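Long-range contact in At4g34840 (Arabidopsis thaliana, PDB 3BSF), which is a nucleosidase-like member of the phosphorylase superfamily that holds adenine in a pocket of its alpha/beta fold: residues A[43-55]-A[61-73]. Sequence-based numbering, arbitrary orientation.
Sequences FPKEVTWIMFKGM and INIVCPGKDSTLG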
loop_
_atom_site.group_PDB
_atom_site.type_symbol
_atom_site.label_atom_id
_atom_site.label_comp_id
_atom_site.label_asym_id
_atom_site.label_seq_id
_atom_site.Cartn_x
_atom_site.Cartn_y
_atom_site.Cartn_z
ATOM N N PHE A 43 -1.347 -9.535 16.794
ATOM C CA PHE A 43 -0.407 -8.985 15.826
ATOM C C PHE A 43 1.028 -9.029 16.341
ATOM O O PHE A 43 1.271 -9.257 17.531
ATOM C CB PHE A 43 -0.778 -7.533 15.492
ATOM C CG PHE A 43 -2.227 -7.342 15.124
ATOM C CD1 PHE A 43 -2.842 -8.192 14.191
ATOM C CD2 PHE A 43 -2.972 -6.304 15.695
ATOM C CE1 PHE A 43 -4.172 -8.017 13.827
ATOM C CE2 PHE A 43 -4.304 -6.114 15.345
ATOM C CZ PHE A 43 -4.913 -6.974 14.402
ATOM N N PRO A 44 2.006 -8.817 15.441
ATOM C CA PRO A 44 3.418 -8.832 15.840
ATOM C C PRO A 44 3.681 -7.749 16.880
ATOM O O PRO A 44 3.179 -6.617 16.774
ATOM C CB PRO A 44 4.161 -8.551 14.532
ATOM C CG PRO A 44 3.238 -9.092 13.482
ATOM C CD PRO A 44 1.876 -8.650 13.980
ATOM N N LYS A 45 4.482 -8.101 17.877
ATOM C CA LYS A 45 4.811 -7.182 18.953
ATOM C C LYS A 45 5.260 -5.809 18.429
ATOM O O LYS A 45 5.061 -4.792 19.092
ATOM C CB LYS A 45 5.895 -7.810 19.829
ATOM C CG LYS A 45 5.972 -7.247 21.233
ATOM C CD LYS A 45 6.531 -8.290 22.227
ATOM C CE LYS A 45 6.285 -7.887 23.695
ATOM N NZ LYS A 45 6.501 -8.999 24.680
ATOM N N GLU A 46 5.822 -5.758 17.225
ATOM C CA GLU A 46 6.316 -4.484 16.710
ATOM C C GLU A 46 5.371 -3.491 16.033
ATOM O O GLU A 46 5.662 -2.302 16.010
ATOM C CB GLU A 46 7.535 -4.707 15.803
ATOM C CG GLU A 46 7.586 -6.044 15.135
ATOM C CD GLU A 46 8.238 -7.093 16.004
ATOM O OE1 GLU A 46 9.433 -6.915 16.329
ATOM O OE2 GLU A 46 7.558 -8.089 16.355
ATOM N N VAL A 47 4.257 -3.941 15.480
ATOM C CA VAL A 47 3.346 -2.991 14.842
ATOM C C VAL A 47 2.684 -2.142 15.905
ATOM O O VAL A 47 2.780 -2.465 17.077
ATOM C CB VAL A 47 2.251 -3.709 14.040
ATOM C CG1 VAL A 47 2.897 -4.606 12.989
ATOM C CG2 VAL A 47 1.375 -4.524 14.962
ATOM N N THR A 48 2.013 -1.064 15.499
ATOM C CA THR A 48 1.327 -0.160 16.438
ATOM C C THR A 48 -0.196 -0.292 16.359
ATOM O O THR A 48 -0.934 0.520 16.935
ATOM C CB THR A 48 1.704 1.342 16.184
ATOM O OG1 THR A 48 1.317 1.740 14.854
ATOM C CG2 THR A 48 3.197 1.550 16.362
ATOM N N TRP A 49 -0.653 -1.324 15.652
ATOM C CA TRP A 49 -2.079 -1.579 15.467
ATOM C C TRP A 49 -2.848 -1.844 16.755
ATOM O O TRP A 49 -2.378 -2.554 17.644
ATOM C CB TRP A 49 -2.277 -2.750 14.509
ATOM C CG TRP A 49 -1.396 -2.641 13.312
ATOM C CD1 TRP A 49 -0.806 -1.495 12.825
ATOM C CD2 TRP A 49 -1.008 -3.698 12.421
ATOM N NE1 TRP A 49 -0.077 -1.782 11.691
ATOM C CE2 TRP A 49 -0.182 -3.124 11.421
ATOM C CE3 TRP A 49 -1.272 -5.070 12.367
ATOM C CZ2 TRP A 49 0.377 -3.881 10.382
ATOM C CZ3 TRP A 49 -0.709 -5.820 11.324
ATOM C CH2 TRP A 49 0.103 -5.220 10.355
ATOM N N ILE A 50 -4.038 -1.259 16.844
ATOM C CA ILE A 50 -4.895 -1.431 18.009
ATOM C C ILE A 50 -6.185 -2.172 17.646
ATOM O O ILE A 50 -6.677 -2.077 16.523
ATOM C CB ILE A 50 -5.237 -0.058 18.633
ATOM C CG1 ILE A 50 -5.678 0.919 17.549
ATOM C CG2 ILE A 50 -4.014 0.496 19.350
ATOM C CD1 ILE A 50 -5.892 2.326 18.060
ATOM N N MET A 51 -6.728 -2.926 18.589
ATOM C CA MET A 51 -7.952 -3.666 18.307
ATOM C C MET A 51 -8.972 -3.557 19.428
ATOM O O MET A 51 -8.617 -3.578 20.597
ATOM C CB MET A 51 -7.618 -5.144 18.044
ATOM C CG MET A 51 -8.814 -6.096 18.004
ATOM S SD MET A 51 -8.369 -7.795 17.503
ATOM C CE MET A 51 -7.386 -8.351 18.878
ATOM N N PHE A 52 -10.240 -3.414 19.058
ATOM C CA PHE A 52 -11.332 -3.345 20.027
ATOM C C PHE A 52 -12.319 -4.475 19.728
ATOM O O PHE A 52 -12.889 -4.548 18.639
ATOM C CB PHE A 52 -12.050 -2.001 19.962
ATOM C CG PHE A 52 -11.164 -0.827 20.262
ATOM C CD1 PHE A 52 -10.324 -0.300 19.284
ATOM C CD2 PHE A 52 -11.176 -0.240 21.519
ATOM C CE1 PHE A 52 -9.513 0.796 19.553
ATOM C CE2 PHE A 52 -10.374 0.852 21.802
ATOM C CZ PHE A 52 -9.542 1.373 20.819
ATOM N N LYS A 53 -12.500 -5.363 20.701
ATOM C CA LYS A 53 -13.394 -6.503 20.549
ATOM C C LYS A 53 -14.639 -6.308 21.390
ATOM O O LYS A 53 -14.623 -5.592 22.382
ATOM C CB LYS A 53 -12.678 -7.804 20.958
ATOM C CG LYS A 53 -13.461 -9.081 20.624
ATOM C CD LYS A 53 -12.594 -10.357 20.712
ATOM C CE LYS A 53 -13.421 -11.658 20.514
ATOM N NZ LYS A 53 -14.139 -11.750 19.199
ATOM N N GLY A 54 -15.721 -6.948 20.972
ATOM C CA GLY A 54 -16.968 -6.834 21.693
ATOM C C GLY A 54 -18.025 -7.748 21.115
ATOM O O GLY A 54 -17.927 -8.162 19.959
ATOM N N MET A 55 -19.033 -8.070 21.921
ATOM C CA MET A 55 -20.113 -8.940 21.483
ATOM C C MET A 55 -21.461 -8.218 21.505
ATOM O O MET A 55 -22.092 -8.101 22.552
ATOM C CB MET A 55 -20.176 -10.208 22.359
ATOM C CG MET A 55 -19.576 -11.473 21.711
ATOM S SD MET A 55 -17.754 -11.458 21.456
ATOM C CE MET A 55 -17.328 -13.067 22.048
ATOM N N ILE A 61 -18.030 -8.248 17.216
ATOM C CA ILE A 61 -17.546 -7.078 16.506
ATOM C C ILE A 61 -16.093 -6.764 16.888
ATOM O O ILE A 61 -15.750 -6.704 18.074
ATOM C CB ILE A 61 -18.427 -5.847 16.820
ATOM C CG1 ILE A 61 -19.901 -6.267 16.938
ATOM C CG2 ILE A 61 -18.239 -4.788 15.733
ATOM C CD1 ILE A 61 -20.485 -6.899 15.693
ATOM N N ASN A 62 -15.244 -6.589 15.875
ATOM C CA ASN A 62 -13.838 -6.261 16.085
ATOM C C ASN A 62 -13.483 -5.056 15.242
ATOM O O ASN A 62 -13.646 -5.079 14.026
ATOM C CB ASN A 62 -12.923 -7.417 15.682
ATOM C CG ASN A 62 -13.013 -8.590 16.635
ATOM O OD1 ASN A 62 -14.010 -9.313 16.664
ATOM N ND2 ASN A 62 -11.968 -8.784 17.427
ATOM N N ILE A 63 -13.019 -3.993 15.883
ATOM C CA ILE A 63 -12.609 -2.807 15.148
ATOM C C ILE A 63 -11.085 -2.742 15.210
ATOM O O ILE A 63 -10.506 -2.595 16.286
ATOM C CB ILE A 63 -13.188 -1.514 15.762
ATOM C CG1 ILE A 63 -14.713 -1.533 15.694
ATOM C CG2 ILE A 63 -12.653 -0.307 15.009
ATOM C CD1 ILE A 63 -15.349 -0.262 16.186
ATOM N N VAL A 64 -10.430 -2.865 14.063
ATOM C CA VAL A 64 -8.980 -2.817 14.037
ATOM C C VAL A 64 -8.514 -1.533 13.379
ATOM O O VAL A 64 -9.020 -1.163 12.331
ATOM C CB VAL A 64 -8.401 -4.037 13.279
ATOM C CG1 VAL A 64 -6.889 -3.992 13.295
ATOM C CG2 VAL A 64 -8.880 -5.326 13.934
ATOM N N CYS A 65 -7.559 -0.853 14.006
ATOM C CA CYS A 65 -7.031 0.399 13.482
ATOM C C CYS A 65 -5.510 0.335 13.391
ATOM O O CYS A 65 -4.858 -0.245 14.258
ATOM C CB CYS A 65 -7.454 1.557 14.393
ATOM S SG CYS A 65 -6.797 3.204 13.941
ATOM N N PRO A 66 -4.923 0.921 12.328
ATOM C CA PRO A 66 -3.463 0.893 12.191
ATOM C C PRO A 66 -2.763 1.680 13.304
ATOM O O PRO A 66 -1.540 1.575 13.480
ATOM C CB PRO A 66 -3.240 1.493 10.802
ATOM C CG PRO A 66 -4.437 2.406 10.616
ATOM C CD PRO A 66 -5.550 1.565 11.152
ATOM N N GLY A 67 -3.549 2.457 14.054
ATOM C CA GLY A 67 -3.008 3.263 15.140
ATOM C C GLY A 67 -2.276 4.534 14.724
ATOM O O GLY A 67 -2.543 5.122 13.663
ATOM N N LYS A 68 -1.341 4.961 15.565
ATOM C CA LYS A 68 -0.565 6.171 15.310
ATOM C C LYS A 68 0.847 5.791 14.899
ATOM O O LYS A 68 1.391 4.819 15.418
ATOM C CB LYS A 68 -0.513 7.038 16.575
ATOM C CG LYS A 68 -1.872 7.272 17.220
ATOM C CD LYS A 68 -2.159 8.749 17.450
ATOM C CE LYS A 68 -3.576 8.966 18.001
ATOM N NZ LYS A 68 -4.007 10.419 18.026
ATOM N N ASP A 69 1.435 6.559 13.977
ATOM C CA ASP A 69 2.789 6.296 13.484
ATOM C C ASP A 69 3.776 6.335 14.640
ATOM O O ASP A 69 3.729 7.239 15.475
ATOM C CB ASP A 69 3.207 7.331 12.430
ATOM C CG ASP A 69 4.415 6.873 11.611
ATOM O OD1 ASP A 69 4.270 5.863 10.877
ATOM O OD2 ASP A 69 5.501 7.503 11.697
ATOM N N SER A 70 4.677 5.363 14.680
ATOM C CA SER A 70 5.644 5.287 15.760
ATOM C C SER A 70 6.700 6.385 15.717
ATOM O O SER A 70 7.407 6.594 16.704
ATOM C CB SER A 70 6.332 3.926 15.752
ATOM O OG SER A 70 7.122 3.773 14.579
ATOM N N THR A 71 6.821 7.082 14.589
ATOM C CA THR A 71 7.816 8.148 14.493
ATOM C C THR A 71 7.191 9.516 14.622
ATOM O O THR A 71 7.627 10.322 15.448
ATOM C CB THR A 71 8.592 8.115 13.168
ATOM O OG1 THR A 71 9.362 6.906 13.084
ATOM C CG2 THR A 71 9.523 9.309 13.090
ATOM N N LEU A 72 6.171 9.766 13.802
ATOM C CA LEU A 72 5.454 11.042 13.782
ATOM C C LEU A 72 4.367 11.170 14.844
ATOM O O LEU A 72 4.033 12.273 15.265
ATOM C CB LEU A 72 4.834 11.264 12.401
ATOM C CG LEU A 72 5.731 11.791 11.269
ATOM C CD1 LEU A 72 6.099 13.234 11.568
ATOM C CD2 LEU A 72 6.988 10.943 11.125
ATOM N N GLY A 73 3.810 10.038 15.264
ATOM C CA GLY A 73 2.771 10.053 16.276
ATOM C C GLY A 73 1.426 10.475 15.729
ATOM O O GLY A 73 0.524 10.824 16.481
#
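Ile50 and Cys65 form the first hydrogen-bonded pair of an antiparallel beta hairpin: Ile50 N donates to Cys65 O at 2.9 Å, and Cys65 N returns a nearly straight bond (172°) to Ile50 O. Phe52 and Ile63 repeat the exchange, with Ile63 N 2.8 Å from Phe52 O. The third pair, Gly54 with Ile61, is held by Ile61 N to Gly54 O at 2.7 Å, while the return bond from Gly54 N (124°) is weak. Beyond the other end, Thr48 OG1 sits 3.1 Å from Lys68 O and 3.2 Å from Pro66 O, within reach of both carbonyls, and the choice between them is not settled.

On one face, Asn62 and Lys53 run side by side, the Asn62 amide lying along the lysine chain with ND2 3.5 Å from Lys53 CG. Met51 holds CG anti to its own N (chi1 168°), which brings SD alongside the same amide nitrogen. Val64 presents CG1 to Phe43 CZ at 3.7 Å, while Trp49 CE3 sits over one face of that phenyl ring, offset toward its rim. The indole edge meets Pro66 O, 3.2 Å from Trp49 CD1.

Ile50, Phe52 and Ile63 point to the other face, against helix 23-33, whereas Trp49, Val64 and Pro66 pack on helix 79-91. Strand 36-38 pairs with 50-56, and strand 15-19 runs parallel to 59-65, so the hairpin lies between these two strands in the mixed sheet.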